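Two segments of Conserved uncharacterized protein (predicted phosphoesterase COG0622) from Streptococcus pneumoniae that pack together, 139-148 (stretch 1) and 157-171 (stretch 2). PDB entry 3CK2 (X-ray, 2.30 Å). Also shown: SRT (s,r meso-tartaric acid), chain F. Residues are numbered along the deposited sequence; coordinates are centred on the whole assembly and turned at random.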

# COMPACT_ATOMS: atom_id res chain seq x y z
N THR A 139 -0.67 17.85 -3.66
CA THR A 139 0.01 18.56 -4.76
C THR A 139 -0.02 17.79 -6.07
O THR A 139 0.05 18.41 -7.09
CB THR A 139 1.50 18.97 -4.43
OG1 THR A 139 2.29 17.79 -4.30
CG2 THR A 139 1.62 19.79 -3.17
N ILE A 140 -0.08 16.45 -6.03
CA ILE A 140 -0.09 15.61 -7.21
C ILE A 140 -1.53 15.22 -7.52
O ILE A 140 -2.20 14.64 -6.68
CB ILE A 140 0.76 14.32 -7.01
CG1 ILE A 140 2.24 14.67 -6.74
CG2 ILE A 140 0.62 13.32 -8.24
CD1 ILE A 140 2.95 15.50 -7.81
N ARG A 141 -2.02 15.64 -8.69
CA ARG A 141 -3.41 15.47 -9.03
C ARG A 141 -3.63 14.25 -9.90
O ARG A 141 -4.68 14.09 -10.49
CB ARG A 141 -3.94 16.66 -9.81
CG ARG A 141 -3.90 18.01 -9.13
CD ARG A 141 -4.92 18.14 -8.10
NE ARG A 141 -5.25 19.54 -7.89
CZ ARG A 141 -5.81 20.02 -6.78
NH1 ARG A 141 -6.10 19.18 -5.75
NH2 ARG A 141 -6.07 21.34 -6.68
N GLU A 142 -2.65 13.38 -9.96
CA GLU A 142 -2.66 12.20 -10.82
C GLU A 142 -3.02 11.00 -9.93
O GLU A 142 -2.54 10.89 -8.79
CB GLU A 142 -1.25 12.06 -11.44
CG GLU A 142 -1.01 10.88 -12.37
CD GLU A 142 -1.76 10.94 -13.69
OE1 GLU A 142 -2.36 11.98 -14.00
OE2 GLU A 142 -1.76 9.93 -14.43
N CYS A 143 -3.86 10.12 -10.45
CA CYS A 143 -4.18 8.86 -9.79
C CYS A 143 -2.94 7.96 -9.83
O CYS A 143 -2.28 7.82 -10.89
CB CYS A 143 -5.34 8.18 -10.49
SG CYS A 143 -6.91 9.03 -10.35
N LEU A 144 -2.61 7.39 -8.67
CA LEU A 144 -1.37 6.65 -8.51
C LEU A 144 -1.57 5.43 -7.67
O LEU A 144 -2.48 5.37 -6.85
CB LEU A 144 -0.30 7.54 -7.86
CG LEU A 144 0.27 8.77 -8.62
CD1 LEU A 144 1.14 9.59 -7.68
CD2 LEU A 144 1.07 8.40 -9.88
N TYR A 145 -0.73 4.43 -7.94
CA TYR A 145 -0.41 3.36 -7.01
C TYR A 145 1.12 3.23 -6.96
O TYR A 145 1.85 4.00 -7.60
CB TYR A 145 -1.10 2.05 -7.41
CG TYR A 145 -0.68 1.43 -8.72
CD1 TYR A 145 0.21 0.36 -8.74
CD2 TYR A 145 -1.21 1.88 -9.96
CE1 TYR A 145 0.58 -0.24 -9.92
CE2 TYR A 145 -0.85 1.28 -11.14
CZ TYR A 145 0.06 0.22 -11.13
OH TYR A 145 0.49 -0.40 -12.29
N ALA A 146 1.61 2.27 -6.19
CA ALA A 146 3.05 2.15 -5.89
C ALA A 146 3.58 0.73 -6.14
O ALA A 146 2.89 -0.28 -5.95
CB ALA A 146 3.36 2.62 -4.41
N ARG A 147 4.81 0.70 -6.61
CA ARG A 147 5.65 -0.50 -6.69
C ARG A 147 6.84 -0.36 -5.74
O ARG A 147 7.56 0.65 -5.78
CB ARG A 147 6.16 -0.68 -8.11
CG ARG A 147 7.01 -1.92 -8.26
CD ARG A 147 7.50 -2.11 -9.67
NE ARG A 147 8.33 -0.97 -10.07
CZ ARG A 147 8.55 -0.58 -11.33
NH1 ARG A 147 7.99 -1.22 -12.35
NH2 ARG A 147 9.30 0.46 -11.58
N VAL A 148 7.05 -1.35 -4.89
CA VAL A 148 8.25 -1.41 -4.05
C VAL A 148 9.12 -2.62 -4.45
O VAL A 148 8.62 -3.75 -4.54
CB VAL A 148 7.92 -1.48 -2.51
CG1 VAL A 148 9.23 -1.35 -1.67
CG2 VAL A 148 6.87 -0.42 -2.10
N VAL A 157 11.21 2.58 -4.28
CA VAL A 157 9.79 2.93 -4.48
C VAL A 157 9.55 3.77 -5.74
O VAL A 157 10.19 4.80 -5.95
CB VAL A 157 9.22 3.69 -3.26
CG1 VAL A 157 7.74 4.06 -3.49
CG2 VAL A 157 9.49 2.89 -1.93
N ASP A 158 8.67 3.28 -6.60
CA ASP A 158 8.18 4.04 -7.75
C ASP A 158 6.69 4.21 -7.64
O ASP A 158 5.99 3.29 -7.22
CB ASP A 158 8.48 3.32 -9.04
CG ASP A 158 9.94 3.35 -9.40
OD1 ASP A 158 10.53 4.44 -9.63
OD2 ASP A 158 10.52 2.26 -9.40
N PHE A 159 6.20 5.38 -8.04
CA PHE A 159 4.77 5.58 -8.16
C PHE A 159 4.33 5.49 -9.61
O PHE A 159 4.99 5.99 -10.48
CB PHE A 159 4.37 6.90 -7.50
CG PHE A 159 4.59 6.91 -6.02
CD1 PHE A 159 3.58 6.54 -5.17
CD2 PHE A 159 5.81 7.28 -5.48
CE1 PHE A 159 3.79 6.56 -3.82
CE2 PHE A 159 6.01 7.31 -4.12
CZ PHE A 159 5.01 6.94 -3.30
N LEU A 160 3.22 4.79 -9.84
CA LEU A 160 2.78 4.38 -11.17
C LEU A 160 1.42 4.95 -11.45
O LEU A 160 0.60 5.12 -10.55
CB LEU A 160 2.73 2.85 -11.29
CG LEU A 160 3.99 2.03 -11.65
CD1 LEU A 160 5.22 2.46 -10.94
CD2 LEU A 160 3.69 0.57 -11.37
N THR A 161 1.20 5.29 -12.71
CA THR A 161 -0.05 5.85 -13.12
C THR A 161 -1.01 4.71 -13.42
O THR A 161 -0.65 3.53 -13.36
CB THR A 161 0.09 6.77 -14.36
OG1 THR A 161 0.37 5.98 -15.51
CG2 THR A 161 1.16 7.86 -14.14
N ARG A 162 -2.25 5.09 -13.73
CA ARG A 162 -3.28 4.13 -14.13
C ARG A 162 -3.01 3.46 -15.48
O ARG A 162 -3.71 2.49 -15.85
CB ARG A 162 -4.66 4.81 -14.12
CG ARG A 162 -5.17 4.97 -12.68
CD ARG A 162 -6.45 5.81 -12.56
NE ARG A 162 -7.58 5.18 -13.24
CZ ARG A 162 -8.66 4.71 -12.65
NH1 ARG A 162 -8.83 4.84 -11.37
NH2 ARG A 162 -9.62 4.16 -13.39
N ASP A 163 -1.99 3.97 -16.19
CA ASP A 163 -1.47 3.30 -17.38
C ASP A 163 -0.20 2.52 -17.08
O ASP A 163 0.42 1.98 -18.00
CB ASP A 163 -1.24 4.32 -18.52
CG ASP A 163 -2.54 4.87 -19.08
OD1 ASP A 163 -3.65 4.36 -18.74
OD2 ASP A 163 -2.45 5.82 -19.87
N HIS A 164 0.19 2.46 -15.80
CA HIS A 164 1.24 1.58 -15.30
C HIS A 164 2.62 2.07 -15.71
O HIS A 164 3.55 1.29 -15.95
CB HIS A 164 1.00 0.14 -15.78
CG HIS A 164 -0.42 -0.31 -15.68
ND1 HIS A 164 -1.07 -0.44 -14.47
CD2 HIS A 164 -1.34 -0.60 -16.63
CE1 HIS A 164 -2.32 -0.81 -14.69
NE2 HIS A 164 -2.51 -0.92 -15.99
N GLU A 165 2.75 3.40 -15.77
CA GLU A 165 4.02 4.04 -16.13
C GLU A 165 4.53 4.72 -14.89
O GLU A 165 3.72 5.22 -14.11
CB GLU A 165 3.82 5.13 -17.18
CG GLU A 165 3.01 4.72 -18.38
CD GLU A 165 3.81 4.08 -19.47
OE1 GLU A 165 5.06 4.21 -19.49
OE2 GLU A 165 3.16 3.48 -20.35
N VAL A 166 5.84 4.79 -14.71
CA VAL A 166 6.42 5.52 -13.58
C VAL A 166 6.06 7.00 -13.75
O VAL A 166 6.17 7.57 -14.84
CB VAL A 166 7.92 5.28 -13.46
CG1 VAL A 166 8.53 6.03 -12.32
CG2 VAL A 166 8.24 3.79 -13.31
N TYR A 167 5.56 7.59 -12.69
CA TYR A 167 5.36 9.01 -12.67
C TYR A 167 6.61 9.69 -12.08
O TYR A 167 7.03 9.41 -10.96
CB TYR A 167 4.13 9.35 -11.84
CG TYR A 167 3.60 10.72 -12.09
CD1 TYR A 167 2.98 11.01 -13.29
CD2 TYR A 167 3.72 11.72 -11.14
CE1 TYR A 167 2.47 12.25 -13.55
CE2 TYR A 167 3.18 12.99 -11.38
CZ TYR A 167 2.54 13.23 -12.60
OH TYR A 167 2.05 14.45 -12.90
N PRO A 168 7.25 10.54 -12.87
CA PRO A 168 8.53 11.10 -12.44
C PRO A 168 8.45 12.15 -11.34
O PRO A 168 7.48 12.85 -11.24
CB PRO A 168 9.10 11.71 -13.72
CG PRO A 168 7.94 11.98 -14.56
CD PRO A 168 6.90 10.96 -14.23
N GLY A 169 9.49 12.21 -10.51
CA GLY A 169 9.63 13.23 -9.51
C GLY A 169 9.21 12.76 -8.15
O GLY A 169 9.31 13.54 -7.19
N LEU A 170 8.74 11.53 -8.08
CA LEU A 170 8.25 10.85 -6.86
C LEU A 170 9.02 9.59 -6.43
O LEU A 170 8.83 9.13 -5.32
CB LEU A 170 6.77 10.44 -7.01
CG LEU A 170 5.78 11.55 -7.36
CD1 LEU A 170 4.40 11.01 -7.47
CD2 LEU A 170 5.87 12.71 -6.34
N SER A 171 9.88 9.04 -7.28
CA SER A 171 10.60 7.80 -6.95
C SER A 171 11.59 8.04 -5.83
O SER A 171 12.13 9.11 -5.73
CB SER A 171 11.33 7.25 -8.17
OG SER A 171 10.39 6.87 -9.13
O1 SRT F . 14.46 5.16 -10.67
O11 SRT F . 14.11 7.16 -11.55
C1 SRT F . 13.84 5.93 -11.45
C2 SRT F . 12.71 5.36 -12.27
O2 SRT F . 11.84 4.69 -11.37
C3 SRT F . 13.14 4.33 -13.33
O3 SRT F . 14.54 4.47 -13.64
C4 SRT F . 12.30 4.42 -14.59
O4 SRT F . 12.47 3.55 -15.49
O41 SRT F . 11.43 5.31 -14.73
O HOH W 1 -3.05 7.84 -13.42
O HOH W 2 9.95 0.12 -7.70

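The two stretches meet as neighbouring antiparallel strands, 145-148 against 157-160, with apolar contacts before the strand pairing, where I140 and L144 meet Y167 and L170. T139 does not reach the partner. I140 is the first residue that does: its branched side chain points toward stretch 2, where CG2 lies 4.1 Å from Y167 CE2 and CG1 4.1 Å from L170 CD2, and isoleucine's hydrocarbon side chain suits the apolar surface these two residues offer. R141 points away and makes no contact, whereas E142 turns back. The methylene portion of E142 suits an aromatic neighbour, and its CG sits over the face of the Y167 ring, 4.2 Å from the centroid, while its carboxylate is left free for polar partners. A water donates to E142 OE2 (2.7 Å) and to C143 O (2.6 Å) and accepts from R162 N (2.9 Å), tying the two backbones together just before the strand pairing. C143 points toward stretch 2, and its CB comes within 3.3 Å of R162 CD, a tight contact.

L144 carries the apolar contact onward. Its side chain reaches across so that CD1 meets L170 CD1 at 3.6 Å and CD2 meets Y167 CB at 3.8 Å, a branched hydrocarbon whose two methyls reach different neighbours. Its CA also makes a CA-H...O contact with L160 O, 3.2 Å away.

Y145 pairs with L160 as an antiparallel hydrogen-bonded pair. Y145 N donates to L160 O (3.0 Å) and L160 N to Y145 O (2.7 Å), the two-bond ring typical of such a pair. The side chains of Y145 and L160 share one face of the sheet, and L160 CB lies over the tyrosine ring, 3.9 Å from the centroid. Tyrosine suits this place because its ring offers an apolar face to the leucine while its hydroxyl extends to a polar partner: Y145 OH and H164 ND1 are hydrogen-bonded at 2.7 Å. The type I turn from T161 to H164 brings the histidine within reach, and the hydroxyl meets the edge of its ring.

A146 faces the other side, paired with F159 without direct backbone hydrogen bonds. Alanine's methyl gives it an apolar contact with the ring, CB to F159 CD1 at 4.0 Å, and A146 CA makes a CA-H...O contact with D158 O at 3.4 Å.

R147 returns to the face of Y145 and repeats the hydrogen-bonded pattern: R147 N to D158 O at 2.9 Å, D158 N to R147 O at 3.0 Å. The side chains add charge to this pairing, as R147 NH2 donates to D158 OD2 at 3.1 Å in a salt bridge; OD2 lies at the edge of the guanidinium, near its plane, where the N-H bonds point. A second water accepts from R147 NE at 3.1 Å and lies 2.8 Å from D158 OD2. The other carboxylate oxygen, D158 OD1, accepts a very short 2.5 Å bond from S171 OG.

V148 ends the stretch opposite V157, on the face of A146 and F159. Both are beta-branched, a shape favoured in strands, and their CG2 atoms meet at 4.2 Å.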